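Cell wall surface anchor family protein (Streptococcus agalactiae serogroup V, PDB 3TW0) forms the adhesive tip pilin of group B streptococcal pili, probably attaching the bacterium to host tissue through a von Willebrand factor A-type domain that holds a magnesium ion. Local coordinates at residues A142-T145 with Q146-L149; P304-L307 with Y308-N312. The protein carries 2 engineered substitutions. All blocks are in the same frame, centred on the assembly; numbering follows the deposited sequence.

Contact 1 (A142-T145 with Q146-L149); sequences ATFT and QKAL. With MG (magnesium ion), chain E; ACT (acetate ion), chain F.
Lys147 lays its CB over the centre of the Phe144 ring, 3.6 Å from the ring centroid and 9° off the ring normal, a CH-pi contact where the loop turns into helix 145-159. Phe144 has CG anti to its backbone N (chi1 -161°), which sets its ring beside the first turn; CD of Lys147 passes just beyond the CD2-CE2 side of that face, 3.8 Å from CD2 of Phe144. A lysine suits this place because its methylenes cover an aromatic surface while the chain bends to lead its ammonium away, toward a long, weak ion pair with Asp220. Gln146 approaches the ring obliquely, its CB 3.9 Å from CE1 of Phe144 and its amide almost perpendicular to the ring; its OE1 accepts a hydrogen bond from Tyr180 N.

Thr145 and Leu149, one helical turn apart, point the same way, with CG2 of Thr145 3.8 Å from CD1 of Leu149. Leu149 N hydrogen-bonds to Thr145 O at 2.9 Å, whereas the N-cap carbonyl of Phe144 receives only a weak bond from Ala148 N. Small, branched Thr145 offers its methyl to the leucine, and its hydroxyl is hydrogen-bonded with Tyr61 OH.

Just before this turn, Thr143 OG1 binds the magnesium ion at 2.1 Å and hydrogen-bonds an acetate oxygen; Ser20, Ser22, acetate and two waters complete the shell. The acetate, probably from the crystallisation liquor, may mimic a ligand carboxylate, as seen in MIDAS-type sites. Helix 145-159 thus starts at the metal site, with Ala148 and Leu149 against Leu16 of strand 11-18 and Thr145, Gln146 and Leu149 meeting helix 302-312.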
ATOM      1  N   ALA A 142      -4.156  -0.881   5.763  1.00 16.63           N
ATOM      2  CA  ALA A 142      -4.142  -0.656   4.284  1.00 15.60           C
ATOM      3  C   ALA A 142      -2.986  -1.406   3.579  1.00 15.37           C
ATOM      4  O   ALA A 142      -2.138  -1.993   4.215  1.00 14.75           O
ATOM      5  CB  ALA A 142      -4.091   0.850   3.985  1.00 14.86           C
ATOM      6  N   THR A 143      -2.955  -1.394   2.245  1.00 16.00           N
ATOM      7  CA  THR A 143      -1.896  -2.110   1.506  1.00 14.54           C
ATOM      8  C   THR A 143      -0.983  -1.077   0.824  1.00 13.76           C
ATOM      9  O   THR A 143      -1.181  -0.731  -0.335  1.00 14.52           O
ATOM     10  CB  THR A 143      -2.510  -3.117   0.528  1.00 14.68           C
ATOM     11  OG1 THR A 143      -3.550  -3.848   1.197  1.00 15.25           O
ATOM     12  CG2 THR A 143      -1.460  -4.124  -0.008  1.00 14.88           C
ATOM     13  N   PHE A 144      -0.031  -0.528   1.568  1.00 13.50           N
ATOM     14  CA  PHE A 144       0.824   0.526   1.044  1.00 13.65           C
ATOM     15  C   PHE A 144       2.068  -0.162   0.458  1.00 13.45           C
ATOM     16  O   PHE A 144       3.172  -0.032   0.972  1.00 14.16           O
ATOM     17  CB  PHE A 144       1.225   1.513   2.158  1.00 13.71           C
ATOM     18  CG  PHE A 144       1.719   2.843   1.650  1.00 13.53           C
ATOM     19  CD1 PHE A 144       1.960   3.051   0.292  1.00 10.92           C
ATOM     20  CD2 PHE A 144       1.987   3.871   2.539  1.00 11.88           C
ATOM     21  CE1 PHE A 144       2.409   4.301  -0.162  1.00 11.85           C
ATOM     22  CE2 PHE A 144       2.437   5.128   2.092  1.00 12.91           C
ATOM     23  CZ  PHE A 144       2.632   5.347   0.745  1.00 13.54           C
ATOM     24  N   THR A 145       1.851  -0.959  -0.569  1.00 13.20           N
ATOM     25  CA  THR A 145       2.927  -1.617  -1.300  1.00 13.49           C
ATOM     26  C   THR A 145       4.091  -0.711  -1.703  1.00 13.21           C
ATOM     27  O   THR A 145       5.246  -1.105  -1.554  1.00 15.18           O
ATOM     28  CB  THR A 145       2.332  -2.375  -2.519  1.00 12.30           C
ATOM     29  OG1 THR A 145       1.402  -3.365  -2.030  1.00 12.20           O
ATOM     30  CG2 THR A 145       3.414  -3.111  -3.317  1.00 10.82           C
ATOM     31  N   GLN A 146       3.801   0.493  -2.198  1.00 13.26           N
ATOM     32  CA  GLN A 146       4.869   1.376  -2.671  1.00 12.44           C
ATOM     33  C   GLN A 146       5.891   1.637  -1.561  1.00 13.29           C
ATOM     34  O   GLN A 146       7.094   1.495  -1.750  1.00 12.25           O
ATOM     35  CB  GLN A 146       4.324   2.700  -3.169  1.00 11.39           C
ATOM     36  CG  GLN A 146       5.415   3.669  -3.705  1.00  9.68           C
ATOM     37  CD  GLN A 146       4.820   4.894  -4.325  1.00 12.93           C
ATOM     38  OE1 GLN A 146       3.598   5.078  -4.303  1.00 12.03           O
ATOM     39  NE2 GLN A 146       5.669   5.752  -4.901  1.00 12.91           N
ATOM     40  N   LYS A 147       5.391   2.009  -0.388  1.00 14.07           N
ATOM     41  CA  LYS A 147       6.255   2.258   0.760  1.00 13.42           C
ATOM     42  C   LYS A 147       7.107   1.059   1.109  1.00 12.90           C
ATOM     43  O   LYS A 147       8.284   1.219   1.416  1.00 14.13           O
ATOM     44  CB  LYS A 147       5.408   2.673   1.981  1.00 13.59           C
ATOM     45  CG  LYS A 147       6.222   3.210   3.134  1.00 14.77           C
ATOM     46  CD  LYS A 147       5.296   3.482   4.338  1.00 16.43           C
ATOM     47  CE  LYS A 147       5.736   4.687   5.146  1.00 20.78           C
ATOM     48  NZ  LYS A 147       7.102   4.595   5.592  1.00 23.54           N
ATOM     49  N   ALA A 148       6.509  -0.133   1.145  1.00 14.03           N
ATOM     50  CA  ALA A 148       7.277  -1.357   1.404  1.00 14.64           C
ATOM     51  C   ALA A 148       8.369  -1.620   0.350  1.00 14.88           C
ATOM     52  O   ALA A 148       9.474  -2.066   0.681  1.00 14.50           O
ATOM     53  CB  ALA A 148       6.365  -2.555   1.500  1.00 14.62           C
ATOM     54  N   LEU A 149       8.049  -1.388  -0.923  1.00 15.87           N
ATOM     55  CA  LEU A 149       9.070  -1.559  -1.986  1.00 15.88           C
ATOM     56  C   LEU A 149      10.248  -0.616  -1.759  1.00 15.93           C
ATOM     57  O   LEU A 149      11.418  -1.020  -1.883  1.00 15.81           O
ATOM     58  CB  LEU A 149       8.449  -1.346  -3.375  1.00 16.12           C
ATOM     59  CG  LEU A 149       7.547  -2.481  -3.841  1.00 16.98           C
ATOM     60  CD1 LEU A 149       6.628  -2.077  -5.056  1.00 16.60           C
ATOM     61  CD2 LEU A 149       8.410  -3.671  -4.204  1.00 16.81           C
TER
HETATM   62 MG    MG E 701      -4.493  -5.703   1.524  1.00 20.16          MG
HETATM   63  C   ACT F 702      -6.349  -3.557   2.792  1.00 17.37           C
HETATM   64  O   ACT F 702      -5.900  -4.714   2.726  1.00 16.64           O
HETATM   65  OXT ACT F 702      -5.792  -2.743   2.023  1.00 15.99           O
HETATM   66  CH3 ACT F 702      -7.471  -3.155   3.740  1.00 17.40           C
HETATM   67  O   HOH W   1      -3.344  -6.764   0.400  1.00 18.47           O
HETATM   68  O   HOH W   2      -5.710  -5.221  -0.259  1.00 16.47           O

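Contact 2 (P304-L307 with Y308-N312); sequences PTTL and YFNGN
Thr306 and Asn310 stand side by side one turn apart on the alpha-helix 302-312, which belongs to the von Willebrand factor A-type fold, a parallel sheet flanked by helices. Asn310 can be followed outward. Its CB lies 3.4 Å from Thr306 O, the carbonyl that also takes the backbone N of Asn310 at 2.7 Å. CG is 3.4 Å from that oxygen too, because it sits anti to its carbonyl carbon, beside the backbone N (chi1 -73°), leaning back toward the preceding turn. At the amide the branches part: ND2 passes 3.6 Å from CG2 of Thr306 and gives its hydrogen bond to Ser207 O, while OD1 lies in the plane of the Phe309 ring at its edge and accepts from Arg314 NH1. An asparagine suits this place, since its amide can give to one loop and accept from another.

Thr306 turns its methyl to this amide; its OG1 is hydrogen-bonded with Ser344 OG of helix 335-344 and with Gly302 O. Round the helix, Tyr308 and Phe309 have CG anti to the backbone N, which sends both rings away from the preceding turn; CB of Phe309 touches the carbonyl oxygens of Thr305 and Thr306. Leu307 packs on Phe196 and Leu200 of helix 192-201. Pro304 gives its carbonyl to Tyr308 N; in the first turn a backbone N-H has no helical acceptor before it, so a proline, which lacks one, costs nothing. Gly311 N continues the ladder to Leu307 O with a more bent bond.

At the C-terminal end, Asn312 accepts from Gln211 N through OD1, so one amide serves a neighbouring loop and the helix end: ND2 reaches Tyr308 O at 3.0 Å, in the carbonyl plane on a lone pair, with an N-H...O angle of 166°.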
ATOM      1  N   PRO A 304       0.320   4.271  -9.759  1.00 14.59           N
ATOM      2  CA  PRO A 304       1.476   4.994  -9.229  1.00 13.35           C
ATOM      3  C   PRO A 304       2.500   4.056  -8.631  1.00 13.18           C
ATOM      4  O   PRO A 304       3.702   4.344  -8.720  1.00 11.73           O
ATOM      5  CB  PRO A 304       0.863   5.942  -8.163  1.00 13.33           C
ATOM      6  CG  PRO A 304      -0.548   5.378  -7.918  1.00 14.15           C
ATOM      7  CD  PRO A 304      -0.951   4.821  -9.251  1.00 13.89           C
ATOM      8  N   THR A 305       2.056   2.919  -8.084  1.00 12.25           N
ATOM      9  CA  THR A 305       3.022   1.967  -7.539  1.00 12.99           C
ATOM     10  C   THR A 305       3.951   1.339  -8.626  1.00 12.62           C
ATOM     11  O   THR A 305       5.166   1.194  -8.393  1.00 12.45           O
ATOM     12  CB  THR A 305       2.339   0.873  -6.709  1.00 12.91           C
ATOM     13  OG1 THR A 305       1.482   1.485  -5.714  1.00 14.59           O
ATOM     14  CG2 THR A 305       3.371   0.025  -6.023  1.00 13.18           C
ATOM     15  N   THR A 306       3.357   0.941  -9.752  1.00 12.45           N
ATOM     16  CA  THR A 306       4.090   0.361 -10.910  1.00 13.56           C
ATOM     17  C   THR A 306       5.084   1.373 -11.488  1.00 12.54           C
ATOM     18  O   THR A 306       6.248   1.037 -11.755  1.00 13.54           O
ATOM     19  CB  THR A 306       3.099  -0.126 -12.020  1.00 13.27           C
ATOM     20  OG1 THR A 306       2.189  -1.074 -11.460  1.00 13.31           O
ATOM     21  CG2 THR A 306       3.842  -0.793 -13.199  1.00 14.55           C
ATOM     22  N   LEU A 307       4.632   2.614 -11.626  1.00 13.04           N
ATOM     23  CA  LEU A 307       5.479   3.678 -12.114  1.00 13.69           C
ATOM     24  C   LEU A 307       6.646   3.899 -11.162  1.00 14.46           C
ATOM     25  O   LEU A 307       7.798   4.050 -11.586  1.00 13.77           O
ATOM     26  CB  LEU A 307       4.670   4.952 -12.341  1.00 13.72           C
ATOM     27  CG  LEU A 307       3.680   4.997 -13.510  1.00 14.56           C
ATOM     28  CD1 LEU A 307       2.748   6.190 -13.340  1.00 12.64           C
ATOM     29  CD2 LEU A 307       4.391   5.036 -14.901  1.00 14.43           C
ATOM     30  N   TYR A 308       6.376   3.878  -9.858  1.00 14.70           N
ATOM     31  CA  TYR A 308       7.470   4.018  -8.926  1.00 15.09           C
ATOM     32  C   TYR A 308       8.419   2.826  -9.040  1.00 15.39           C
ATOM     33  O   TYR A 308       9.644   2.999  -9.039  1.00 17.21           O
ATOM     34  CB  TYR A 308       6.989   4.142  -7.466  1.00 15.44           C
ATOM     35  CG  TYR A 308       8.131   3.828  -6.561  1.00 15.70           C
ATOM     36  CD1 TYR A 308       9.058   4.800  -6.220  1.00 18.44           C
ATOM     37  CD2 TYR A 308       8.351   2.522  -6.147  1.00 19.54           C
ATOM     38  CE1 TYR A 308      10.163   4.490  -5.435  1.00 19.62           C
ATOM     39  CE2 TYR A 308       9.447   2.193  -5.368  1.00 22.55           C
ATOM     40  CZ  TYR A 308      10.341   3.180  -5.013  1.00 21.82           C
ATOM     41  OH  TYR A 308      11.415   2.811  -4.232  1.00 24.28           O
ATOM     42  N   PHE A 309       7.857   1.624  -9.139  1.00 15.28           N
ATOM     43  CA  PHE A 309       8.656   0.405  -9.268  1.00 15.26           C
ATOM     44  C   PHE A 309       9.566   0.515 -10.493  1.00 16.21           C
ATOM     45  O   PHE A 309      10.785   0.336 -10.401  1.00 16.08           O
ATOM     46  CB  PHE A 309       7.747  -0.819  -9.381  1.00 14.59           C
ATOM     47  CG  PHE A 309       8.490  -2.133  -9.500  1.00 14.17           C
ATOM     48  CD1 PHE A 309       8.875  -2.849  -8.354  1.00 15.48           C
ATOM     49  CD2 PHE A 309       8.804  -2.662 -10.764  1.00 15.81           C
ATOM     50  CE1 PHE A 309       9.587  -4.068  -8.471  1.00 18.40           C
ATOM     51  CE2 PHE A 309       9.505  -3.857 -10.884  1.00 14.47           C
ATOM     52  CZ  PHE A 309       9.879  -4.574  -9.746  1.00 14.96           C
ATOM     53  N   ASN A 310       8.956   0.836 -11.634  1.00 16.80           N
ATOM     54  CA  ASN A 310       9.677   0.884 -12.898  1.00 16.51           C
ATOM     55  C   ASN A 310      10.686   2.023 -12.976  1.00 16.71           C
ATOM     56  O   ASN A 310      11.661   1.942 -13.700  1.00 16.55           O
ATOM     57  CB  ASN A 310       8.700   0.950 -14.080  1.00 16.22           C
ATOM     58  CG  ASN A 310       7.990  -0.378 -14.335  1.00 16.08           C
ATOM     59  OD1 ASN A 310       8.462  -1.429 -13.912  1.00 16.24           O
ATOM     60  ND2 ASN A 310       6.847  -0.332 -15.034  1.00 15.36           N
ATOM     61  N   GLY A 311      10.456   3.087 -12.229  1.00 17.46           N
ATOM     62  CA  GLY A 311      11.356   4.227 -12.226  1.00 16.82           C
ATOM     63  C   GLY A 311      12.559   4.070 -11.315  1.00 17.66           C
ATOM     64  O   GLY A 311      13.631   4.621 -11.597  1.00 17.92           O
ATOM     65  N   ASN A 312      12.401   3.336 -10.217  1.00 16.67           N
ATOM     66  CA  ASN A 312      13.361   3.404  -9.103  1.00 16.62           C
ATOM     67  C   ASN A 312      13.871   2.037  -8.621  1.00 17.23           C
ATOM     68  O   ASN A 312      14.912   1.965  -7.948  1.00 17.27           O
ATOM     69  CB  ASN A 312      12.742   4.188  -7.910  1.00 17.07           C
ATOM     70  CG  ASN A 312      12.243   5.577  -8.299  1.00 16.22           C
ATOM     71  OD1 ASN A 312      12.989   6.544  -8.203  1.00 20.94           O
ATOM     72  ND2 ASN A 312      10.976   5.688  -8.734  1.00 16.69           N
TER

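From the N terminus, the chain lays down strands 11-18 and 55-61 before it reaches contact 1, where the metal-binding loop turns into helix 145-159. Contact 2 comes much later, within helix 302-312 and just ahead of strand 319-324. Each is a local turn with no residues between its segments, so neither closes a long loop, and they follow in series without nesting or crossing. Their centres lie about 12 Å apart, yet their side chains touch: Gln146 NE2 packs at 3.3 Å from Tyr308 CB, and Leu149 CD1 reaches Thr305 CG2 and Phe309 CD1. Helix 302-312 is thereby packed on the helix that starts at the magnesium site.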